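Local coordinates for concanavalin A-like lectin protein kinase family protein (Theobroma cacao, PDB 6CTH), which is probably a plant protein kinase that transfers phosphate from ATP to protein substrates, at residues P231-S236 and L243-R248; E235-E240 and L262-L267. All blocks are in the same frame, centred on the assembly; numbering follows the deposited sequence.

Interaction 1 (P231-S236 and L243-R248)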
loop_
_atom_site.group_PDB
_atom_site.type_symbol
_atom_site.label_atom_id
_atom_site.label_comp_id
_atom_site.label_asym_id
_atom_site.label_seq_id
_atom_site.Cartn_x
_atom_site.Cartn_y
_atom_site.Cartn_z
ATOM N N PRO A 231 -13.207 9.806 9.455
ATOM C CA PRO A 231 -14.051 10.655 10.356
ATOM C C PRO A 231 -14.367 9.986 11.678
ATOM O O PRO A 231 -14.376 10.669 12.700
ATOM C CB PRO A 231 -15.337 10.868 9.570
ATOM C CG PRO A 231 -14.998 10.623 8.161
ATOM C CD PRO A 231 -13.824 9.666 8.136
ATOM N N TRP A 232 -14.594 8.679 11.682
ATOM C CA TRP A 232 -14.855 7.964 12.928
ATOM C C TRP A 232 -13.639 7.934 13.823
ATOM O O TRP A 232 -13.750 8.116 15.012
ATOM C CB TRP A 232 -15.336 6.540 12.632
ATOM C CG TRP A 232 -15.507 5.677 13.813
ATOM C CD1 TRP A 232 -16.603 5.622 14.642
ATOM C CD2 TRP A 232 -14.590 4.690 14.297
ATOM N NE1 TRP A 232 -16.411 4.657 15.617
ATOM C CE2 TRP A 232 -15.191 4.070 15.423
ATOM C CE3 TRP A 232 -13.333 4.257 13.888
ATOM C CZ2 TRP A 232 -14.562 3.044 16.143
ATOM C CZ3 TRP A 232 -12.698 3.233 14.615
ATOM C CH2 TRP A 232 -13.324 2.644 15.733
ATOM N N VAL A 233 -12.434 7.727 13.247
ATOM C CA VAL A 233 -11.214 7.802 14.057
ATOM C C VAL A 233 -11.028 9.208 14.620
ATOM O O VAL A 233 -10.709 9.378 15.820
ATOM C CB VAL A 233 -9.944 7.299 13.293
ATOM C CG1 VAL A 233 -8.706 7.440 14.164
ATOM C CG2 VAL A 233 -10.106 5.842 12.906
ATOM N N TRP A 234 -11.277 10.234 13.806
ATOM C CA TRP A 234 -11.067 11.597 14.273
ATOM C C TRP A 234 -12.071 11.917 15.423
ATOM O O TRP A 234 -11.677 12.474 16.456
ATOM C CB TRP A 234 -11.151 12.613 13.114
ATOM C CG TRP A 234 -10.258 13.746 13.333
ATOM C CD1 TRP A 234 -10.213 14.551 14.456
ATOM C CD2 TRP A 234 -9.269 14.265 12.441
ATOM N NE1 TRP A 234 -9.213 15.488 14.321
ATOM C CE2 TRP A 234 -8.621 15.337 13.103
ATOM C CE3 TRP A 234 -8.850 13.928 11.165
ATOM C CZ2 TRP A 234 -7.578 16.094 12.507
ATOM C CZ3 TRP A 234 -7.765 14.665 10.587
ATOM C CH2 TRP A 234 -7.168 15.729 11.259
ATOM N N GLU A 235 -13.317 11.500 15.258
ATOM C CA GLU A 235 -14.321 11.716 16.286
ATOM C C GLU A 235 -13.918 10.965 17.547
ATOM O O GLU A 235 -14.038 11.485 18.639
ATOM C CB GLU A 235 -15.697 11.263 15.798
ATOM C CG GLU A 235 -16.859 11.676 16.683
ATOM C CD GLU A 235 -18.136 10.928 16.346
ATOM O OE1 GLU A 235 -18.265 9.752 16.738
ATOM O OE2 GLU A 235 -19.008 11.518 15.689
ATOM N N SER A 236 -13.419 9.747 17.402
ATOM C CA SER A 236 -13.007 8.977 18.567
ATOM C C SER A 236 -11.860 9.645 19.310
ATOM O O SER A 236 -11.833 9.657 20.531
ATOM C CB SER A 236 -12.615 7.557 18.187
ATOM O OG SER A 236 -13.730 6.825 17.738
ATOM N N LEU A 243 -8.595 4.154 22.671
ATOM C CA LEU A 243 -8.604 2.715 22.897
ATOM C C LEU A 243 -9.679 2.028 22.065
ATOM O O LEU A 243 -9.479 0.917 21.599
ATOM C CB LEU A 243 -8.786 2.386 24.373
ATOM C CG LEU A 243 -7.629 2.710 25.310
ATOM C CD1 LEU A 243 -7.825 1.982 26.627
ATOM C CD2 LEU A 243 -6.302 2.320 24.688
ATOM N N ASP A 244 -10.831 2.662 21.914
ATOM C CA ASP A 244 -11.915 2.095 21.082
ATOM C C ASP A 244 -11.544 1.858 19.603
ATOM O O ASP A 244 -12.243 1.112 18.906
ATOM C CB ASP A 244 -13.152 3.011 21.091
ATOM C CG ASP A 244 -13.919 2.963 22.396
ATOM O OD1 ASP A 244 -14.530 1.910 22.678
ATOM O OD2 ASP A 244 -13.933 3.982 23.127
ATOM N N ILE A 245 -10.524 2.549 19.125
ATOM C CA ILE A 245 -10.057 2.400 17.757
ATOM C C ILE A 245 -9.443 1.038 17.432
ATOM O O ILE A 245 -9.596 0.523 16.338
ATOM C CB ILE A 245 -9.031 3.487 17.415
ATOM C CG1 ILE A 245 -9.622 4.863 17.678
ATOM C CG2 ILE A 245 -8.585 3.362 15.970
ATOM C CD1 ILE A 245 -10.834 5.158 16.835
ATOM N N ALA A 246 -8.733 0.478 18.396
ATOM C CA ALA A 246 -7.968 -0.745 18.203
ATOM C C ALA A 246 -8.801 -1.902 17.712
ATOM O O ALA A 246 -9.964 -2.079 18.125
ATOM C CB ALA A 246 -7.254 -1.131 19.473
ATOM N N ASP A 247 -8.223 -2.643 16.777
ATOM C CA ASP A 247 -8.826 -3.851 16.236
ATOM C C ASP A 247 -9.359 -4.729 17.384
ATOM O O ASP A 247 -8.589 -5.130 18.273
ATOM C CB ASP A 247 -7.774 -4.613 15.415
ATOM C CG ASP A 247 -8.360 -5.731 14.586
ATOM O OD1 ASP A 247 -9.470 -6.277 14.929
ATOM O OD2 ASP A 247 -7.716 -6.075 13.564
ATOM N N ARG A 248 -10.669 -4.985 17.363
ATOM C CA ARG A 248 -11.346 -5.816 18.361
ATOM C C ARG A 248 -10.643 -7.174 18.526
ATOM O O ARG A 248 -10.508 -7.649 19.651
ATOM C CB ARG A 248 -12.860 -5.974 18.027
#

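Interaction 2 (E235-E240 and L262-L267)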
loop_
_atom_site.group_PDB
_atom_site.type_symbol
_atom_site.label_atom_id
_atom_site.label_comp_id
_atom_site.label_asym_id
_atom_site.label_seq_id
_atom_site.Cartn_x
_atom_site.Cartn_y
_atom_site.Cartn_z
ATOM N N GLU A 235 -13.317 11.500 15.258
ATOM C CA GLU A 235 -14.321 11.716 16.286
ATOM C C GLU A 235 -13.918 10.965 17.547
ATOM O O GLU A 235 -14.038 11.485 18.639
ATOM C CB GLU A 235 -15.697 11.263 15.798
ATOM C CG GLU A 235 -16.859 11.676 16.683
ATOM C CD GLU A 235 -18.136 10.928 16.346
ATOM O OE1 GLU A 235 -18.265 9.752 16.738
ATOM O OE2 GLU A 235 -19.008 11.518 15.689
ATOM N N SER A 236 -13.419 9.747 17.402
ATOM C CA SER A 236 -13.007 8.977 18.567
ATOM C C SER A 236 -11.860 9.645 19.310
ATOM O O SER A 236 -11.833 9.657 20.531
ATOM C CB SER A 236 -12.615 7.557 18.187
ATOM O OG SER A 236 -13.730 6.825 17.738
ATOM N N TYR A 237 -10.905 10.184 18.563
ATOM C CA TYR A 237 -9.767 10.873 19.160
ATOM C C TYR A 237 -10.196 12.117 19.931
ATOM O O TYR A 237 -9.709 12.374 21.016
ATOM C CB TYR A 237 -8.725 11.234 18.099
ATOM C CG TYR A 237 -7.786 12.341 18.504
ATOM C CD1 TYR A 237 -6.738 12.106 19.370
ATOM C CD2 TYR A 237 -7.949 13.618 18.012
ATOM C CE1 TYR A 237 -5.884 13.122 19.741
ATOM C CE2 TYR A 237 -7.099 14.637 18.371
ATOM C CZ TYR A 237 -6.069 14.384 19.237
ATOM O OH TYR A 237 -5.228 15.411 19.593
ATOM N N GLY A 238 -11.117 12.878 19.363
ATOM C CA GLY A 238 -11.606 14.088 20.006
ATOM C C GLY A 238 -12.446 13.831 21.253
ATOM O O GLY A 238 -12.573 14.724 22.066
ATOM N N ASN A 239 -13.008 12.623 21.381
ATOM C CA ASN A 239 -13.761 12.192 22.584
ATOM C C ASN A 239 -12.882 11.368 23.542
ATOM O O ASN A 239 -13.419 10.586 24.325
ATOM C CB ASN A 239 -14.965 11.336 22.170
ATOM C CG ASN A 239 -16.089 12.149 21.581
ATOM O OD1 ASN A 239 -16.374 13.252 22.038
ATOM N ND2 ASN A 239 -16.749 11.604 20.590
ATOM N N GLU A 240 -11.552 11.526 23.460
ATOM C CA GLU A 240 -10.553 10.730 24.231
ATOM C C GLU A 240 -10.857 9.223 24.310
ATOM O O GLU A 240 -10.710 8.608 25.362
ATOM C CB GLU A 240 -10.312 11.332 25.635
ATOM C CG GLU A 240 -9.673 12.719 25.652
ATOM C CD GLU A 240 -10.673 13.870 25.504
ATOM O OE1 GLU A 240 -11.890 13.593 25.326
ATOM O OE2 GLU A 240 -10.250 15.051 25.564
ATOM N N LEU A 262 0.290 5.706 16.728
ATOM C CA LEU A 262 -0.174 5.290 15.396
ATOM C C LEU A 262 -1.413 6.032 14.984
ATOM O O LEU A 262 -1.488 6.516 13.868
ATOM C CB LEU A 262 -0.380 3.775 15.314
ATOM C CG LEU A 262 -0.748 3.211 13.929
ATOM C CD1 LEU A 262 0.269 3.593 12.872
ATOM C CD2 LEU A 262 -0.854 1.695 13.965
ATOM N N VAL A 263 -2.394 6.148 15.885
ATOM C CA VAL A 263 -3.619 6.860 15.555
ATOM C C VAL A 263 -3.368 8.327 15.297
ATOM O O VAL A 263 -3.883 8.865 14.341
ATOM C CB VAL A 263 -4.696 6.671 16.668
ATOM C CG1 VAL A 263 -5.858 7.624 16.488
ATOM C CG2 VAL A 263 -5.212 5.243 16.653
ATOM N N MET A 264 -2.604 8.997 16.161
ATOM C CA MET A 264 -2.376 10.418 15.958
ATOM C C MET A 264 -1.546 10.705 14.696
ATOM O O MET A 264 -1.805 11.677 13.985
ATOM C CB MET A 264 -1.806 11.107 17.233
ATOM C CG MET A 264 -2.870 11.315 18.348
ATOM S SD MET A 264 -1.915 11.771 19.803
ATOM C CE MET A 264 -1.869 13.539 19.527
ATOM N N VAL A 265 -0.555 9.867 14.413
ATOM C CA VAL A 265 0.203 9.951 13.151
ATOM C C VAL A 265 -0.747 9.741 11.970
ATOM O O VAL A 265 -0.705 10.490 11.012
ATOM C CB VAL A 265 1.348 8.915 13.146
ATOM C CG1 VAL A 265 1.855 8.616 11.746
ATOM C CG2 VAL A 265 2.460 9.388 14.085
ATOM N N GLY A 266 -1.608 8.745 12.055
ATOM C CA GLY A 266 -2.564 8.517 10.975
ATOM C C GLY A 266 -3.449 9.712 10.658
ATOM O O GLY A 266 -3.648 10.079 9.502
ATOM N N LEU A 267 -4.007 10.334 11.704
ATOM C CA LEU A 267 -4.871 11.509 11.490
ATOM C C LEU A 267 -4.097 12.694 10.932
ATOM O O LEU A 267 -4.573 13.416 10.086
ATOM C CB LEU A 267 -5.581 11.868 12.825
ATOM C CG LEU A 267 -6.514 10.804 13.411
ATOM C CD1 LEU A 267 -6.946 11.242 14.794
ATOM C CD2 LEU A 267 -7.687 10.601 12.469
#

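Interaction 1 (P231-S236 and L243-R248)
The Trp232 indole offers one face to the tip of Ile245 and one edge to the backbone of Asp244. Ile245 CD1 stands over the six-membered ring, 3.9 Å from its centroid and 29° off the normal, a CH-pi contact in which Trp232 CZ3 comes nearest at 3.5 Å. Ser236 OG lies over the centre of the same face, so methyl and hydroxyl share it. At the edge, near the ring plane, Trp232 CH2 is 3.7 Å from Asp244 O. Trp232 CG is anti to the backbone N (chi1 174°), which swings the indole out beside the helix until its benzo end meets the loop. Ile245 CD1 is wedged among three residues: it lies 3.3 Å from Ser236 CB, tighter than usual carbon packing, and 4.1 Å from Val233 CG2. Ser236 OG donates to Trp232 O at 3.0 Å, one turn back, tilted 33° from the carbonyl plane; Ser236 N reaches that oxygen from the other face, so two bonds hold it. No hydrogen bond crosses the contact, which is apolar packing of a loop on a helix. Arg214 adds a cation-pi contact to Trp232. Two residues on from Ile245, Asp247 is buried and salt-bridges Arg115 of helix 112-132, while its backbone bonds Ala211 of helix 196-212; Val233 faces helix 256-269.

Interaction 2 (E235-E240 and L262-L267)
Tyr237 carries most of this contact, its ring reaching from the last turn of helix 229-238 to Met264 and Leu267, one turn apart on helix 256-269. With chi1 at 159°, the Tyr237 ring extends away from its own backbone N and across to the second helix. Met264 meets the outer half of the ring: its CG is 3.8 Å from Tyr237 CE1, and the bend at chi3 (88°) brings CE to 3.8 Å from Tyr237 OH. Met264 SD lies obliquely to the Tyr237 ring, 5.3 Å from its centroid, a Met-aromatic contact. At the root of the tyrosine, Leu267 CD1 sits 3.8 Å from Tyr237 CB and 4.0 Å from CG. Leu267 thus touches the root and Met264 the outer part of the ring, with no hydrogen bond between the segments. The helix then ends in a Schellman motif: Glu240, with positive phi, is the C-prime residue, Glu240 N bonds Tyr237 O at 3.2 Å and Arg241 N bonds Ser236 O. Tyr237 OH makes a weak hydrogen bond to Leu296 O. Behind the pair, Leu262 packs on helix 112-132 and Val265 on helix 280-287, so helix 256-269 lies between the tyrosine and the lobe interior.

In the fold
Both interactions start from helix 229-238, equivalent in position to helix G of the protein kinase fold, and share Glu235 and Ser236. Going along the chain, interaction 1 closes the short loop, bringing 243-248 back against the side of the helix it has just left. Interaction 2 closes a longer one, from 235-240 to helix 256-269, and the 243-248 segment lies inside that span; the two closures therefore cross rather than nest. Their centres are 7 Å apart and they merge: Val233 CG1 meets Val263 CG1 at 3.7 Å, and Ile245 CG2 meets Val263 CG2 at 3.9 Å. Helix, loop and helix are thus joined by one connected apolar patch in the C-terminal lobe.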